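Local coordinates for protein D-alanyl-lipoteichoic acid synthetase (Streptococcus pneumoniae, PDB 3BMA) that probably takes part in the D-alanylation of lipoteichoic acid during cell wall biogenesis, as a membrane-associated member of the DltD family, at residues C[127-135]-C[180-191]; C[315-323]-C[389-397]. The protein carries 1 engineered substitution. All coordinates share one frame; numbering follows the deposited sequence. Where two conformers were deposited one is given.

Contact 1 (C[127-135]-C[180-191]). Engineered in segment 180-191: Arg189 (natural residue Cys).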
# COMPACT_ATOMS: atom_id res chain seq x y z
N GLY C 127 18.51 -8.69 8.46
CA GLY C 127 17.15 -8.41 8.00
C GLY C 127 16.87 -8.79 6.56
O GLY C 127 15.72 -9.01 6.18
N ASP C 128 17.92 -8.85 5.74
CA ASP C 128 17.80 -9.29 4.36
C ASP C 128 17.46 -10.78 4.30
O ASP C 128 16.71 -11.21 3.42
CB ASP C 128 19.07 -8.97 3.57
CG ASP C 128 18.97 -9.35 2.10
OD1 ASP C 128 17.88 -9.24 1.49
OD2 ASP C 128 20.00 -9.77 1.55
N GLN C 129 17.99 -11.56 5.25
CA GLN C 129 17.67 -12.98 5.38
C GLN C 129 16.24 -13.22 5.87
O GLN C 129 15.60 -14.18 5.44
CB GLN C 129 18.65 -13.68 6.32
CG GLN C 129 19.98 -14.00 5.68
CD GLN C 129 21.02 -14.43 6.69
OE1 GLN C 129 20.71 -15.11 7.66
NE2 GLN C 129 22.27 -14.02 6.47
N LEU C 130 15.78 -12.36 6.77
CA LEU C 130 14.41 -12.41 7.28
C LEU C 130 13.41 -12.25 6.13
O LEU C 130 12.53 -13.09 5.95
CB LEU C 130 14.17 -11.32 8.32
CG LEU C 130 13.31 -11.55 9.56
CD1 LEU C 130 13.06 -10.23 10.25
CD2 LEU C 130 11.98 -12.26 9.30
N THR C 131 13.57 -11.18 5.36
CA THR C 131 12.64 -10.86 4.27
C THR C 131 12.72 -11.83 3.09
O THR C 131 11.70 -12.10 2.45
CB THR C 131 12.80 -9.40 3.77
OG1 THR C 131 14.19 -9.08 3.63
CG2 THR C 131 12.15 -8.43 4.74
N SER C 132 13.92 -12.36 2.83
CA SER C 132 14.14 -13.41 1.83
C SER C 132 13.45 -14.71 2.22
O SER C 132 12.90 -15.41 1.36
CB SER C 132 15.63 -13.70 1.66
OG SER C 132 16.31 -12.56 1.18
N PHE C 133 13.49 -15.03 3.51
CA PHE C 133 12.78 -16.18 4.06
C PHE C 133 11.27 -16.04 3.86
O PHE C 133 10.63 -16.98 3.39
CB PHE C 133 13.13 -16.38 5.54
CG PHE C 133 12.22 -17.34 6.26
CD1 PHE C 133 11.37 -16.88 7.27
CD2 PHE C 133 12.22 -18.70 5.95
CE1 PHE C 133 10.53 -17.76 7.94
CE2 PHE C 133 11.38 -19.58 6.61
CZ PHE C 133 10.53 -19.11 7.61
N LEU C 134 10.72 -14.88 4.21
CA LEU C 134 9.27 -14.64 4.10
C LEU C 134 8.79 -14.56 2.65
O LEU C 134 7.64 -14.87 2.36
CB LEU C 134 8.86 -13.38 4.87
CG LEU C 134 9.08 -13.29 6.39
CD1 LEU C 134 9.00 -11.85 6.86
CD2 LEU C 134 8.10 -14.15 7.15
N LYS C 135 9.67 -14.13 1.75
CA LYS C 135 9.35 -14.06 0.33
C LYS C 135 9.33 -15.44 -0.32
O LYS C 135 8.42 -15.76 -1.09
CB LYS C 135 10.33 -13.15 -0.42
CG LYS C 135 9.89 -12.79 -1.83
CD LYS C 135 11.06 -12.32 -2.67
CE LYS C 135 10.69 -12.26 -4.15
NZ LYS C 135 11.82 -11.77 -4.99
N ILE C 180 5.31 -8.09 2.36
CA ILE C 180 6.49 -8.95 2.28
C ILE C 180 7.26 -8.74 0.97
O ILE C 180 8.47 -8.54 0.98
CB ILE C 180 6.11 -10.45 2.45
CG1 ILE C 180 5.75 -10.75 3.90
CG2 ILE C 180 7.24 -11.37 2.02
CD1 ILE C 180 5.03 -12.04 4.08
N GLU C 181 6.52 -8.74 -0.14
CA GLU C 181 7.10 -8.63 -1.48
C GLU C 181 7.73 -7.27 -1.73
O GLU C 181 8.76 -7.17 -2.41
CB GLU C 181 6.02 -8.91 -2.52
CG GLU C 181 5.70 -10.38 -2.71
CD GLU C 181 4.28 -10.60 -3.21
OE1 GLU C 181 3.68 -11.63 -2.84
OE2 GLU C 181 3.77 -9.74 -3.97
N LEU C 182 7.11 -6.22 -1.19
CA LEU C 182 7.64 -4.87 -1.33
C LEU C 182 8.95 -4.87 -0.55
O LEU C 182 10.01 -4.61 -1.12
CB LEU C 182 6.67 -3.86 -0.71
CG LEU C 182 7.07 -2.38 -0.82
CD1 LEU C 182 7.18 -1.76 0.57
CD2 LEU C 182 8.39 -2.24 -1.57
N LEU C 183 8.87 -5.16 0.74
CA LEU C 183 10.00 -4.94 1.65
C LEU C 183 11.20 -5.84 1.37
O LEU C 183 12.34 -5.46 1.64
CB LEU C 183 9.55 -5.06 3.11
CG LEU C 183 8.50 -4.06 3.64
CD1 LEU C 183 8.01 -4.49 5.02
CD2 LEU C 183 9.01 -2.62 3.67
N ALA C 184 10.93 -7.04 0.84
CA ALA C 184 11.98 -7.97 0.43
C ALA C 184 12.72 -7.47 -0.80
O ALA C 184 13.94 -7.61 -0.88
CB ALA C 184 11.41 -9.36 0.17
N ARG C 185 11.98 -6.90 -1.75
CA ARG C 185 12.56 -6.27 -2.93
C ARG C 185 13.40 -5.07 -2.56
O ARG C 185 14.47 -4.86 -3.12
CB ARG C 185 11.48 -5.83 -3.91
CG ARG C 185 11.07 -6.88 -4.92
CD ARG C 185 10.27 -6.25 -6.06
NE ARG C 185 9.06 -5.57 -5.59
CZ ARG C 185 7.90 -6.17 -5.35
NH1 ARG C 185 7.75 -7.47 -5.54
NH2 ARG C 185 6.87 -5.46 -4.91
N PHE C 186 12.91 -4.28 -1.61
CA PHE C 186 13.65 -3.14 -1.10
C PHE C 186 14.94 -3.58 -0.42
O PHE C 186 15.99 -2.97 -0.64
CB PHE C 186 12.81 -2.28 -0.15
CG PHE C 186 13.57 -1.12 0.44
CD1 PHE C 186 14.20 -0.19 -0.39
CD2 PHE C 186 13.67 -0.97 1.81
CE1 PHE C 186 14.92 0.86 0.14
CE2 PHE C 186 14.39 0.10 2.35
CZ PHE C 186 15.01 1.01 1.51
N ASN C 187 14.84 -4.63 0.40
CA ASN C 187 16.01 -5.20 1.07
C ASN C 187 17.05 -5.81 0.14
O ASN C 187 18.24 -5.73 0.43
CB ASN C 187 15.59 -6.24 2.11
CG ASN C 187 15.60 -5.68 3.52
OD1 ASN C 187 16.08 -4.58 3.77
ND2 ASN C 187 15.07 -6.46 4.45
N GLU C 188 16.61 -6.41 -0.97
CA GLU C 188 17.56 -6.93 -1.95
C GLU C 188 18.23 -5.82 -2.78
O GLU C 188 19.42 -5.93 -3.08
CB GLU C 188 16.96 -8.05 -2.82
CG GLU C 188 16.05 -7.62 -3.96
CD GLU C 188 15.90 -8.68 -5.04
OE1 GLU C 188 14.89 -8.64 -5.78
OE2 GLU C 188 16.79 -9.56 -5.16
N ARG C 189 17.49 -4.76 -3.11
CA ARG C 189 18.05 -3.60 -3.83
C ARG C 189 19.02 -2.82 -2.97
O ARG C 189 20.04 -2.33 -3.45
CB ARG C 189 16.95 -2.65 -4.34
CG ARG C 189 16.08 -3.21 -5.45
CD ARG C 189 15.20 -2.13 -6.07
NE ARG C 189 13.83 -2.59 -6.31
CZ ARG C 189 13.43 -3.30 -7.37
NH1 ARG C 189 14.29 -3.65 -8.31
NH2 ARG C 189 12.15 -3.65 -7.47
N GLN C 190 18.69 -2.72 -1.68
CA GLN C 190 19.52 -2.04 -0.70
C GLN C 190 20.83 -2.79 -0.49
O GLN C 190 21.91 -2.20 -0.57
CB GLN C 190 18.76 -1.97 0.62
CG GLN C 190 19.04 -0.77 1.47
CD GLN C 190 18.08 -0.64 2.62
OE1 GLN C 190 17.76 0.47 3.05
NE2 GLN C 190 17.60 -1.77 3.14
N ALA C 191 20.72 -4.10 -0.23
CA ALA C 191 21.87 -4.96 0.01
C ALA C 191 22.85 -5.04 -1.16
O ALA C 191 24.06 -4.99 -0.96
CB ALA C 191 21.42 -6.35 0.42
O HOH W 1 15.07 -9.41 0.99
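A helix-helix packing in the long helical region between strands 101-105 and 291-296 brings Thr131 against Ala184 and Asn187. The axes of 127-135 and 180-191 approach to 8.7 Å and cross at -138°, with Ala184 at the closest pairing, its CB 3.6 Å from Thr131 O. Asn187 lies across the Thr131 side chain at about a right angle and gives one ND2 hydrogen to Thr131 OG1 at 2.9 Å. That bond is nearly straight, with an N-H...O angle of 173°, and OG1 lies almost in the plane of the amide. With chi1 at 44°, OG1 sits between the backbone N and the carbonyl carbon of Thr131, where a water between the helices also reaches it at 2.8 Å. The same water lies within bonding distance of Asp128 OD1 and Ala184 O, and its two protons cannot serve all three at once. In this largely helical, strand-free part the pairing lies at a subunit boundary: Asn187 ND2 also bonds to Gln190 OE1 of the second subunit. Asp128 OD2 turns to Arg29 in a salt bridge and to Gln92 in a hydrogen bond. One end is apolar, with Ile180 CG2 3.8 Å from Leu134 CB and Leu162 and Leu166 of helix 160-167 alongside. At the more open edge, the extended Lys135 runs past Ala184 CB and stops with NZ 4.5 Å from Glu188 OE1, beyond salt-bridge range.

Contact 2 (C[315-323]-C[389-397])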
# COMPACT_ATOMS: atom_id res chain seq x y z
N GLN C 315 30.20 -42.99 16.41
CA GLN C 315 29.86 -43.68 15.16
C GLN C 315 28.36 -43.96 15.07
O GLN C 315 27.83 -44.11 13.97
CB GLN C 315 30.67 -44.96 14.99
CG GLN C 315 32.19 -44.77 14.97
CD GLN C 315 32.69 -43.85 13.85
OE1 GLN C 315 32.16 -43.86 12.73
NE2 GLN C 315 33.72 -43.07 14.15
N GLN C 316 27.70 -44.02 16.22
CA GLN C 316 26.25 -44.22 16.27
C GLN C 316 25.48 -42.96 15.84
O GLN C 316 24.37 -43.07 15.32
CB GLN C 316 25.83 -44.64 17.68
CG GLN C 316 24.53 -45.42 17.76
CD GLN C 316 24.13 -45.75 19.18
OE1 GLN C 316 22.94 -45.80 19.51
NE2 GLN C 316 25.12 -45.98 20.04
N THR C 317 26.08 -41.78 16.05
CA THR C 317 25.51 -40.51 15.61
C THR C 317 25.77 -40.27 14.13
O THR C 317 24.94 -39.68 13.43
CB THR C 317 26.10 -39.32 16.40
OG1 THR C 317 27.50 -39.20 16.12
CG2 THR C 317 25.91 -39.54 17.87
N VAL C 318 26.94 -40.72 13.66
CA VAL C 318 27.29 -40.68 12.24
C VAL C 318 26.33 -41.56 11.44
O VAL C 318 25.85 -41.17 10.38
CB VAL C 318 28.77 -41.08 11.98
CG1 VAL C 318 29.04 -41.35 10.50
CG2 VAL C 318 29.71 -40.00 12.49
N GLN C 319 26.02 -42.74 11.98
CA GLN C 319 25.01 -43.64 11.41
C GLN C 319 23.63 -42.99 11.37
O GLN C 319 22.86 -43.23 10.43
CB GLN C 319 24.95 -44.95 12.21
CG GLN C 319 26.06 -45.94 11.89
CD GLN C 319 26.22 -47.00 12.98
OE1 GLN C 319 25.26 -47.68 13.35
NE2 GLN C 319 27.45 -47.15 13.48
N LYS C 320 23.32 -42.17 12.37
CA LYS C 320 22.05 -41.45 12.43
C LYS C 320 22.00 -40.33 11.39
O LYS C 320 20.94 -40.07 10.79
CB LYS C 320 21.80 -40.89 13.84
CG LYS C 320 20.36 -40.53 14.10
CD LYS C 320 20.13 -39.93 15.46
CE LYS C 320 18.82 -39.15 15.46
NZ LYS C 320 18.38 -38.74 16.82
N ILE C 321 23.14 -39.68 11.19
CA ILE C 321 23.31 -38.63 10.18
C ILE C 321 23.20 -39.22 8.77
O ILE C 321 22.39 -38.74 7.96
CB ILE C 321 24.67 -37.86 10.37
CG1 ILE C 321 24.57 -36.93 11.58
CG2 ILE C 321 25.03 -37.04 9.13
CD1 ILE C 321 25.90 -36.47 12.15
N ARG C 322 23.99 -40.26 8.50
CA ARG C 322 24.02 -40.94 7.21
C ARG C 322 22.66 -41.48 6.79
O ARG C 322 22.32 -41.44 5.61
CB ARG C 322 25.05 -42.06 7.21
CG ARG C 322 26.52 -41.60 7.11
CD ARG C 322 27.43 -42.80 6.88
NE ARG C 322 27.27 -43.34 5.53
CZ ARG C 322 28.23 -43.43 4.62
NH1 ARG C 322 29.46 -43.02 4.90
NH2 ARG C 322 27.97 -43.93 3.42
N TYR C 323 21.87 -41.97 7.75
CA TYR C 323 20.53 -42.45 7.46
C TYR C 323 19.60 -41.35 6.96
O TYR C 323 18.87 -41.54 6.00
CB TYR C 323 19.90 -43.17 8.66
CG TYR C 323 18.51 -43.69 8.37
CD1 TYR C 323 18.32 -44.82 7.56
CD2 TYR C 323 17.38 -43.05 8.88
CE1 TYR C 323 17.05 -45.29 7.28
CE2 TYR C 323 16.10 -43.52 8.61
CZ TYR C 323 15.94 -44.64 7.81
OH TYR C 323 14.68 -45.11 7.54
N ALA C 389 14.43 -36.19 16.41
CA ALA C 389 15.39 -35.35 17.12
C ALA C 389 16.02 -36.06 18.32
O ALA C 389 17.21 -35.90 18.59
CB ALA C 389 14.73 -34.06 17.56
N THR C 390 15.22 -36.86 19.01
CA THR C 390 15.64 -37.53 20.24
C THR C 390 15.79 -39.05 20.10
O THR C 390 15.87 -39.76 21.10
CB THR C 390 14.67 -37.22 21.40
OG1 THR C 390 13.34 -37.60 21.02
CG2 THR C 390 14.69 -35.73 21.74
N TYR C 391 15.84 -39.55 18.86
CA TYR C 391 15.86 -40.99 18.59
C TYR C 391 17.19 -41.67 18.94
O TYR C 391 18.24 -41.30 18.42
CB TYR C 391 15.48 -41.27 17.13
CG TYR C 391 15.24 -42.74 16.84
CD1 TYR C 391 14.09 -43.38 17.32
CD2 TYR C 391 16.15 -43.49 16.10
CE1 TYR C 391 13.86 -44.73 17.06
CE2 TYR C 391 15.93 -44.83 15.83
CZ TYR C 391 14.78 -45.45 16.32
OH TYR C 391 14.55 -46.78 16.06
N ASP C 392 17.10 -42.66 19.82
CA ASP C 392 18.25 -43.37 20.39
C ASP C 392 18.65 -44.61 19.61
O ASP C 392 19.83 -44.79 19.27
CB ASP C 392 17.93 -43.84 21.81
CG ASP C 392 17.86 -42.71 22.80
OD1 ASP C 392 18.90 -42.08 23.06
OD2 ASP C 392 16.75 -42.47 23.34
N GLY C 393 17.67 -45.48 19.35
CA GLY C 393 17.92 -46.88 19.00
C GLY C 393 18.38 -47.19 17.59
O GLY C 393 19.04 -46.38 16.94
N ASP C 394 18.04 -48.40 17.15
CA ASP C 394 18.41 -48.90 15.83
C ASP C 394 17.75 -48.05 14.75
O ASP C 394 16.53 -47.90 14.72
CB ASP C 394 18.01 -50.37 15.68
CG ASP C 394 18.60 -51.02 14.44
OD1 ASP C 394 19.66 -50.56 13.95
OD2 ASP C 394 18.00 -52.01 13.95
N VAL C 395 18.58 -47.50 13.86
CA VAL C 395 18.14 -46.52 12.87
C VAL C 395 17.33 -47.14 11.72
O VAL C 395 16.60 -46.43 11.01
CB VAL C 395 19.35 -45.66 12.37
CG1 VAL C 395 20.03 -46.29 11.15
CG2 VAL C 395 18.91 -44.24 12.10
N LYS C 396 17.44 -48.46 11.56
CA LYS C 396 16.68 -49.20 10.56
C LYS C 396 15.25 -49.50 11.03
O LYS C 396 14.41 -49.94 10.24
CB LYS C 396 17.41 -50.49 10.18
CG LYS C 396 18.85 -50.30 9.69
CD LYS C 396 18.91 -49.67 8.30
CE LYS C 396 20.34 -49.32 7.92
NZ LYS C 396 20.41 -48.67 6.58
N GLU C 397 14.99 -49.27 12.31
CA GLU C 397 13.68 -49.52 12.91
C GLU C 397 12.95 -48.23 13.32
O GLU C 397 12.11 -48.24 14.22
CB GLU C 397 13.82 -50.45 14.12
CG GLU C 397 14.19 -51.89 13.76
CD GLU C 397 14.36 -52.78 14.98
OE1 GLU C 397 14.21 -52.30 16.12
OE2 GLU C 397 14.65 -53.98 14.78
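This is a surface contact between a helix and an irregular C-terminal loop, in which Tyr323 and Lys320 of helix 311-326 receive Val395 and Tyr391 from the segment that follows helix 386-389. Val395 gives two kinds of contact to one side chain. Its carbonyl oxygen stands over the centre of one face of Tyr323, 3.7 Å above the plane, while CG2 packs against the root of the side chain, 3.7 Å from Tyr323 CB. Tyr323 and Val395 run antiparallel past one another. Tyr323 has CG anti to N (chi1 -180°), which carries the ring out so that one face meets Val395 O.

About one turn earlier in the helix, Lys320 reaches across as an extended chain and donates from NZ to Tyr391 O at 3.0 Å. The C=O...N angle of 121° and the position of NZ in the carbonyl plane place the donor on a lone pair. The same ammonium group also bonds to the backbone oxygens of Leu270 and Trp388 and makes cation-pi contacts with Tyr275 and Trp388, so a buried charge is held by carbonyls and aromatic rings. Helix 311-326 is the second of two helices (after 301-307) in the connection between the parallel neighbouring strands 291-296 and 333-335, a beta-alpha-beta crossover consistent with the SGNH-hydrolase clan; Val318 and Ile321 pack on Ile296, while Lys320 and Tyr323 meet the loop.

The loop is also braced from within. Tyr391 OH donates to Asp394 O at 2.6 Å from above the carbonyl plane, and Glu397 N reaches that oxygen from the opposite face at 3.2 Å, although Glu397 is poorly ordered. Gly393 N lies over one face of the Tyr391 ring, nearer its edge than its middle, and Phe398 meets that ring edge-to-face.

Overall arrangement
From the N terminus, the chain forms strands 43-47, 72-76 and 101-105 before entering contact 1. That contact closes a 44-residue loop, largely helical and without strands, within the long excursion before strand 291-296. The chain then returns to the parallel sheet, and contact 2 opens on the second of the two helices between strands 291-296 and 333-335. Its 65-residue loop includes the last strand and helix 355-369, and brings the C-terminal region back to helix 311-326. The loops are in series, neither nested nor crossed. Their centres lie 37 Å apart and their nearest atoms about 18 Å: contact 1 joins helices at a subunit boundary, contact 2 ties the C-terminal tail to a helix packing on the sheet.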